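Udp-n-acetylglucosamine pyrophosphorylase (Trypanosoma brucei, PDB 4BQH) probably catalyses the formation of UDP-N-acetylglucosamine and diphosphate from UTP and N-acetylglucosamine 1-phosphate. Local coordinates at residues R126-C138 against V437-A449. Residues are numbered along the deposited sequence; the frame is centred on the assembly and turned at random.
Sequences RLGFDKPKGFFTC and VKNADGAASDTPA
R126, L127 and K133 belong to the glycine-rich G-x-G-T-R-L-G-x-x-x-P-K signature of UDP-N-acetylglucosamine pyrophosphorylases, a loop that lies at the nucleotide site in relatives, and here they meet the loop 437-447, and L127 also reaches P448 at the start of the helix. The contact illustrates how a signature loop is fixed by a distant part of the chain through both its backbone and its side chains. K133 leaves the main chain with CG anti to the backbone N (chi1 -174°) and bends at its third torsion, which brings K133 NZ into a hydrogen bond with V437 O (2.9 Å), in the carbonyl plane and on a lone pair. A water 2.7 Å from K133 NZ accepts from it and donates to K438 O, so one ammonium group reaches two successive carbonyls. A second water bridges the two segments, accepting from A440 N and donating to R126 O. The R126 guanidinium runs alongside the N439 amide, the two planes 74° apart, with K438 O at its edge.

Beside these polar links the contact is mainly apolar. L127 CD2 lies 3.9 Å from V437 CG1, and 3.5 Å from N439 O, while its CD1 sits over the centre of one face of the F136 ring. F136 CZ, at the far end of that ring, meets P448 CG at 3.7 Å, the two side chains crossing at about a right angle.

V437 and C138 also pack on helix 448-471, against A451 and V452. D282, which follows strand 275-280, shares a backbone bond with V437 and touches K133 and K438, while F136 is backbone-bonded to L147 at the start of helix 147-166.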
loop_
_atom_site.group_PDB
_atom_site.type_symbol
_atom_site.label_atom_id
_atom_site.label_comp_id
_atom_site.label_asym_id
_atom_site.label_seq_id
_atom_site.Cartn_x
_atom_site.Cartn_y
_atom_site.Cartn_z
ATOM N N ARG A 126 -3.070 12.357 -13.056
ATOM C CA ARG A 126 -4.477 12.090 -13.385
ATOM C C ARG A 126 -5.429 12.978 -12.593
ATOM O O ARG A 126 -6.527 13.281 -13.062
ATOM C CB ARG A 126 -4.836 10.627 -13.149
ATOM C CG ARG A 126 -4.107 9.636 -14.035
ATOM C CD ARG A 126 -4.600 8.225 -13.755
ATOM N NE ARG A 126 -6.034 8.110 -14.007
ATOM C CZ ARG A 126 -6.568 7.931 -15.215
ATOM N NH1 ARG A 126 -5.786 7.838 -16.290
ATOM N NH2 ARG A 126 -7.883 7.842 -15.356
ATOM N N LEU A 127 -5.001 13.382 -11.395
ATOM C CA LEU A 127 -5.765 14.292 -10.549
ATOM C C LEU A 127 -5.539 15.752 -10.946
ATOM O O LEU A 127 -6.063 16.654 -10.293
ATOM C CB LEU A 127 -5.383 14.106 -9.076
ATOM C CG LEU A 127 -5.442 12.699 -8.498
ATOM C CD1 LEU A 127 -4.843 12.671 -7.097
ATOM C CD2 LEU A 127 -6.875 12.172 -8.493
ATOM N N GLY A 128 -4.761 15.978 -12.005
ATOM C CA GLY A 128 -4.361 17.324 -12.424
ATOM C C GLY A 128 -3.259 17.937 -11.580
ATOM O O GLY A 128 -3.135 19.159 -11.505
ATOM N N PHE A 129 -2.450 17.090 -10.941
ATOM C CA PHE A 129 -1.446 17.526 -9.970
ATOM C C PHE A 129 -0.092 16.854 -10.256
ATOM O O PHE A 129 0.093 15.690 -9.884
ATOM C CB PHE A 129 -1.952 17.166 -8.562
ATOM C CG PHE A 129 -1.217 17.845 -7.438
ATOM C CD1 PHE A 129 -0.929 19.197 -7.491
ATOM C CD2 PHE A 129 -0.856 17.131 -6.303
ATOM C CE1 PHE A 129 -0.264 19.819 -6.448
ATOM C CE2 PHE A 129 -0.199 17.747 -5.257
ATOM C CZ PHE A 129 0.096 19.091 -5.328
ATOM N N ASP A 130 0.827 17.579 -10.890
ATOM C CA ASP A 130 2.124 17.040 -11.327
ATOM C C ASP A 130 3.191 16.980 -10.233
ATOM O O ASP A 130 4.334 17.414 -10.418
ATOM C CB ASP A 130 2.636 17.788 -12.567
ATOM C CG ASP A 130 1.924 17.351 -13.853
ATOM O OD1 ASP A 130 0.670 17.273 -13.868
ATOM O OD2 ASP A 130 2.625 17.085 -14.856
ATOM N N LYS A 131 2.794 16.436 -9.092
ATOM C CA LYS A 131 3.680 16.202 -7.962
ATOM C C LYS A 131 3.389 14.769 -7.490
ATOM O O LYS A 131 2.450 14.165 -7.986
ATOM C CB LYS A 131 3.390 17.231 -6.868
ATOM C CG LYS A 131 4.035 18.584 -7.159
ATOM C CD LYS A 131 3.388 19.707 -6.369
ATOM C CE LYS A 131 3.962 21.063 -6.767
ATOM N NZ LYS A 131 5.394 21.184 -6.347
ATOM N N PRO A 132 4.200 14.216 -6.566
ATOM C CA PRO A 132 3.879 12.867 -6.095
ATOM C C PRO A 132 2.511 12.837 -5.456
ATOM O O PRO A 132 2.080 13.820 -4.842
ATOM C CB PRO A 132 4.984 12.589 -5.059
ATOM C CG PRO A 132 6.109 13.430 -5.525
ATOM C CD PRO A 132 5.451 14.706 -5.954
ATOM N N LYS A 133 1.811 11.724 -5.606
ATOM C CA LYS A 133 0.445 11.642 -5.091
ATOM C C LYS A 133 0.315 11.896 -3.596
ATOM O O LYS A 133 -0.699 12.445 -3.155
ATOM C CB LYS A 133 -0.231 10.310 -5.471
ATOM C CG LYS A 133 -1.708 10.284 -5.066
ATOM C CD LYS A 133 -2.455 9.087 -5.612
ATOM C CE LYS A 133 -2.710 9.223 -7.115
ATOM N NZ LYS A 133 -3.422 8.018 -7.592
ATOM N N GLY A 134 1.334 11.525 -2.814
ATOM C CA GLY A 134 1.301 11.770 -1.373
ATOM C C GLY A 134 1.212 13.243 -0.993
ATOM O O GLY A 134 0.809 13.579 0.122
ATOM N N PHE A 135 1.586 14.122 -1.919
ATOM C CA PHE A 135 1.494 15.577 -1.682
ATOM C C PHE A 135 0.046 16.059 -1.793
ATOM O O PHE A 135 -0.296 17.168 -1.321
ATOM C CB PHE A 135 2.321 16.376 -2.725
ATOM C CG PHE A 135 3.824 16.241 -2.621
ATOM C CD1 PHE A 135 4.443 15.060 -2.235
ATOM C CD2 PHE A 135 4.635 17.304 -3.012
ATOM C CE1 PHE A 135 5.821 14.956 -2.198
ATOM C CE2 PHE A 135 6.016 17.205 -2.962
ATOM C CZ PHE A 135 6.610 16.029 -2.558
ATOM N N PHE A 136 -0.808 15.260 -2.434
ATOM C CA PHE A 136 -2.173 15.696 -2.783
ATOM C C PHE A 136 -3.025 16.031 -1.561
ATOM O O PHE A 136 -3.040 15.276 -0.572
ATOM C CB PHE A 136 -2.879 14.636 -3.639
ATOM C CG PHE A 136 -4.244 15.049 -4.128
ATOM C CD1 PHE A 136 -4.379 15.876 -5.243
ATOM C CD2 PHE A 136 -5.397 14.596 -3.485
ATOM C CE1 PHE A 136 -5.639 16.271 -5.688
ATOM C CE2 PHE A 136 -6.656 14.981 -3.934
ATOM C CZ PHE A 136 -6.773 15.816 -5.039
ATOM N N THR A 137 -3.737 17.157 -1.648
ATOM C CA THR A 137 -4.644 17.615 -0.585
ATOM C C THR A 137 -6.070 17.566 -1.107
ATOM O O THR A 137 -6.408 18.237 -2.090
ATOM C CB THR A 137 -4.269 19.047 -0.120
ATOM O OG1 THR A 137 -2.935 19.018 0.396
ATOM C CG2 THR A 137 -5.204 19.548 0.967
ATOM N N CYS A 138 -6.906 16.753 -0.477
ATOM C CA CYS A 138 -8.308 16.653 -0.879
ATOM C C CYS A 138 -9.093 17.907 -0.516
ATOM O O CYS A 138 -9.037 18.369 0.618
ATOM C CB CYS A 138 -8.977 15.459 -0.206
ATOM S SG CYS A 138 -8.404 13.858 -0.778
ATOM N N VAL A 437 -7.891 7.337 -4.289
ATOM C CA VAL A 437 -7.960 8.623 -4.968
ATOM C C VAL A 437 -7.099 8.519 -6.225
ATOM O O VAL A 437 -5.873 8.592 -6.157
ATOM C CB VAL A 437 -7.470 9.762 -4.063
ATOM C CG1 VAL A 437 -7.642 11.085 -4.785
ATOM C CG2 VAL A 437 -8.245 9.759 -2.728
ATOM N N LYS A 438 -7.764 8.323 -7.364
ATOM C CA LYS A 438 -7.080 7.953 -8.595
ATOM C C LYS A 438 -7.460 8.817 -9.788
ATOM O O LYS A 438 -6.631 9.041 -10.665
ATOM C CB LYS A 438 -7.366 6.492 -8.948
ATOM C CG LYS A 438 -6.887 5.459 -7.934
ATOM C CD LYS A 438 -7.350 4.057 -8.318
ATOM C CE LYS A 438 -6.700 3.568 -9.607
ATOM N NZ LYS A 438 -5.694 2.508 -9.343
ATOM N N ASN A 439 -8.704 9.283 -9.834
ATOM C CA ASN A 439 -9.205 10.027 -11.024
ATOM C C ASN A 439 -9.636 11.411 -10.666
ATOM O O ASN A 439 -10.173 11.617 -9.588
ATOM C CB ASN A 439 -10.401 9.290 -11.629
ATOM C CG ASN A 439 -10.062 7.884 -12.050
ATOM O OD1 ASN A 439 -10.813 6.948 -11.785
ATOM N ND2 ASN A 439 -8.936 7.722 -12.719
ATOM N N ALA A 440 -9.434 12.367 -11.571
ATOM C CA ALA A 440 -9.773 13.760 -11.267
ATOM C C ALA A 440 -11.259 13.901 -10.960
ATOM O O ALA A 440 -12.080 13.174 -11.518
ATOM C CB ALA A 440 -9.372 14.674 -12.418
ATOM N N ASP A 441 -11.601 14.831 -10.064
ATOM C CA ASP A 441 -13.007 15.071 -9.707
ATOM C C ASP A 441 -13.809 15.264 -10.997
ATOM O O ASP A 441 -13.332 15.872 -11.946
ATOM C CB ASP A 441 -13.166 16.291 -8.775
ATOM C CG ASP A 441 -13.034 15.936 -7.283
ATOM O OD1 ASP A 441 -13.465 14.844 -6.862
ATOM O OD2 ASP A 441 -12.507 16.773 -6.523
ATOM N N GLY A 442 -15.013 14.712 -11.036
ATOM C CA GLY A 442 -15.818 14.759 -12.248
ATOM C C GLY A 442 -15.782 13.466 -13.031
ATOM O O GLY A 442 -16.596 13.266 -13.925
ATOM N N ALA A 443 -14.856 12.568 -12.693
ATOM C CA ALA A 443 -14.806 11.248 -13.328
ATOM C C ALA A 443 -15.832 10.309 -12.718
ATOM O O ALA A 443 -16.474 10.640 -11.708
ATOM C CB ALA A 443 -13.399 10.651 -13.236
ATOM N N ALA A 444 -15.962 9.128 -13.313
ATOM C CA ALA A 444 -17.006 8.159 -12.937
ATOM C C ALA A 444 -16.791 7.399 -11.625
ATOM O O ALA A 444 -17.742 6.853 -11.057
ATOM C CB ALA A 444 -17.234 7.170 -14.074
ATOM N N SER A 445 -15.557 7.364 -11.131
ATOM C CA SER A 445 -15.251 6.579 -9.946
ATOM C C SER A 445 -13.876 6.948 -9.408
ATOM O O SER A 445 -13.092 7.596 -10.102
ATOM C CB SER A 445 -15.247 5.091 -10.292
ATOM O OG SER A 445 -14.074 4.778 -11.033
ATOM N N ASP A 446 -13.591 6.522 -8.170
ATOM C CA ASP A 446 -12.270 6.714 -7.561
ATOM C C ASP A 446 -11.773 8.169 -7.599
ATOM O O ASP A 446 -10.582 8.431 -7.797
ATOM C CB ASP A 446 -11.212 5.792 -8.207
ATOM C CG ASP A 446 -11.503 4.313 -8.015
ATOM O OD1 ASP A 446 -12.369 3.937 -7.190
ATOM O OD2 ASP A 446 -10.848 3.500 -8.718
ATOM N N THR A 447 -12.681 9.119 -7.394
ATOM C CA THR A 447 -12.305 10.529 -7.343
ATOM C C THR A 447 -12.058 10.966 -5.879
ATOM O O THR A 447 -12.482 10.268 -4.948
ATOM C CB THR A 447 -13.425 11.424 -7.896
ATOM O OG1 THR A 447 -14.524 11.394 -6.985
ATOM C CG2 THR A 447 -13.888 10.950 -9.283
ATOM N N PRO A 448 -11.382 12.116 -5.683
ATOM C CA PRO A 448 -11.219 12.650 -4.328
ATOM C C PRO A 448 -12.564 12.835 -3.641
ATOM O O PRO A 448 -12.705 12.471 -2.496
ATOM C CB PRO A 448 -10.501 13.994 -4.561
ATOM C CG PRO A 448 -9.748 13.777 -5.831
ATOM C CD PRO A 448 -10.696 12.969 -6.673
ATOM N N ALA A 449 -13.571 13.363 -4.352
ATOM C CA ALA A 449 -14.865 13.553 -3.721
ATOM C C ALA A 449 -15.501 12.254 -3.267
ATOM O O ALA A 449 -16.199 12.238 -2.256
ATOM C CB ALA A 449 -15.810 14.310 -4.661
HETATM O O HOH W 1 -8.808 11.368 -14.337
HETATM O O HOH W 2 -4.047 8.431 -10.187
#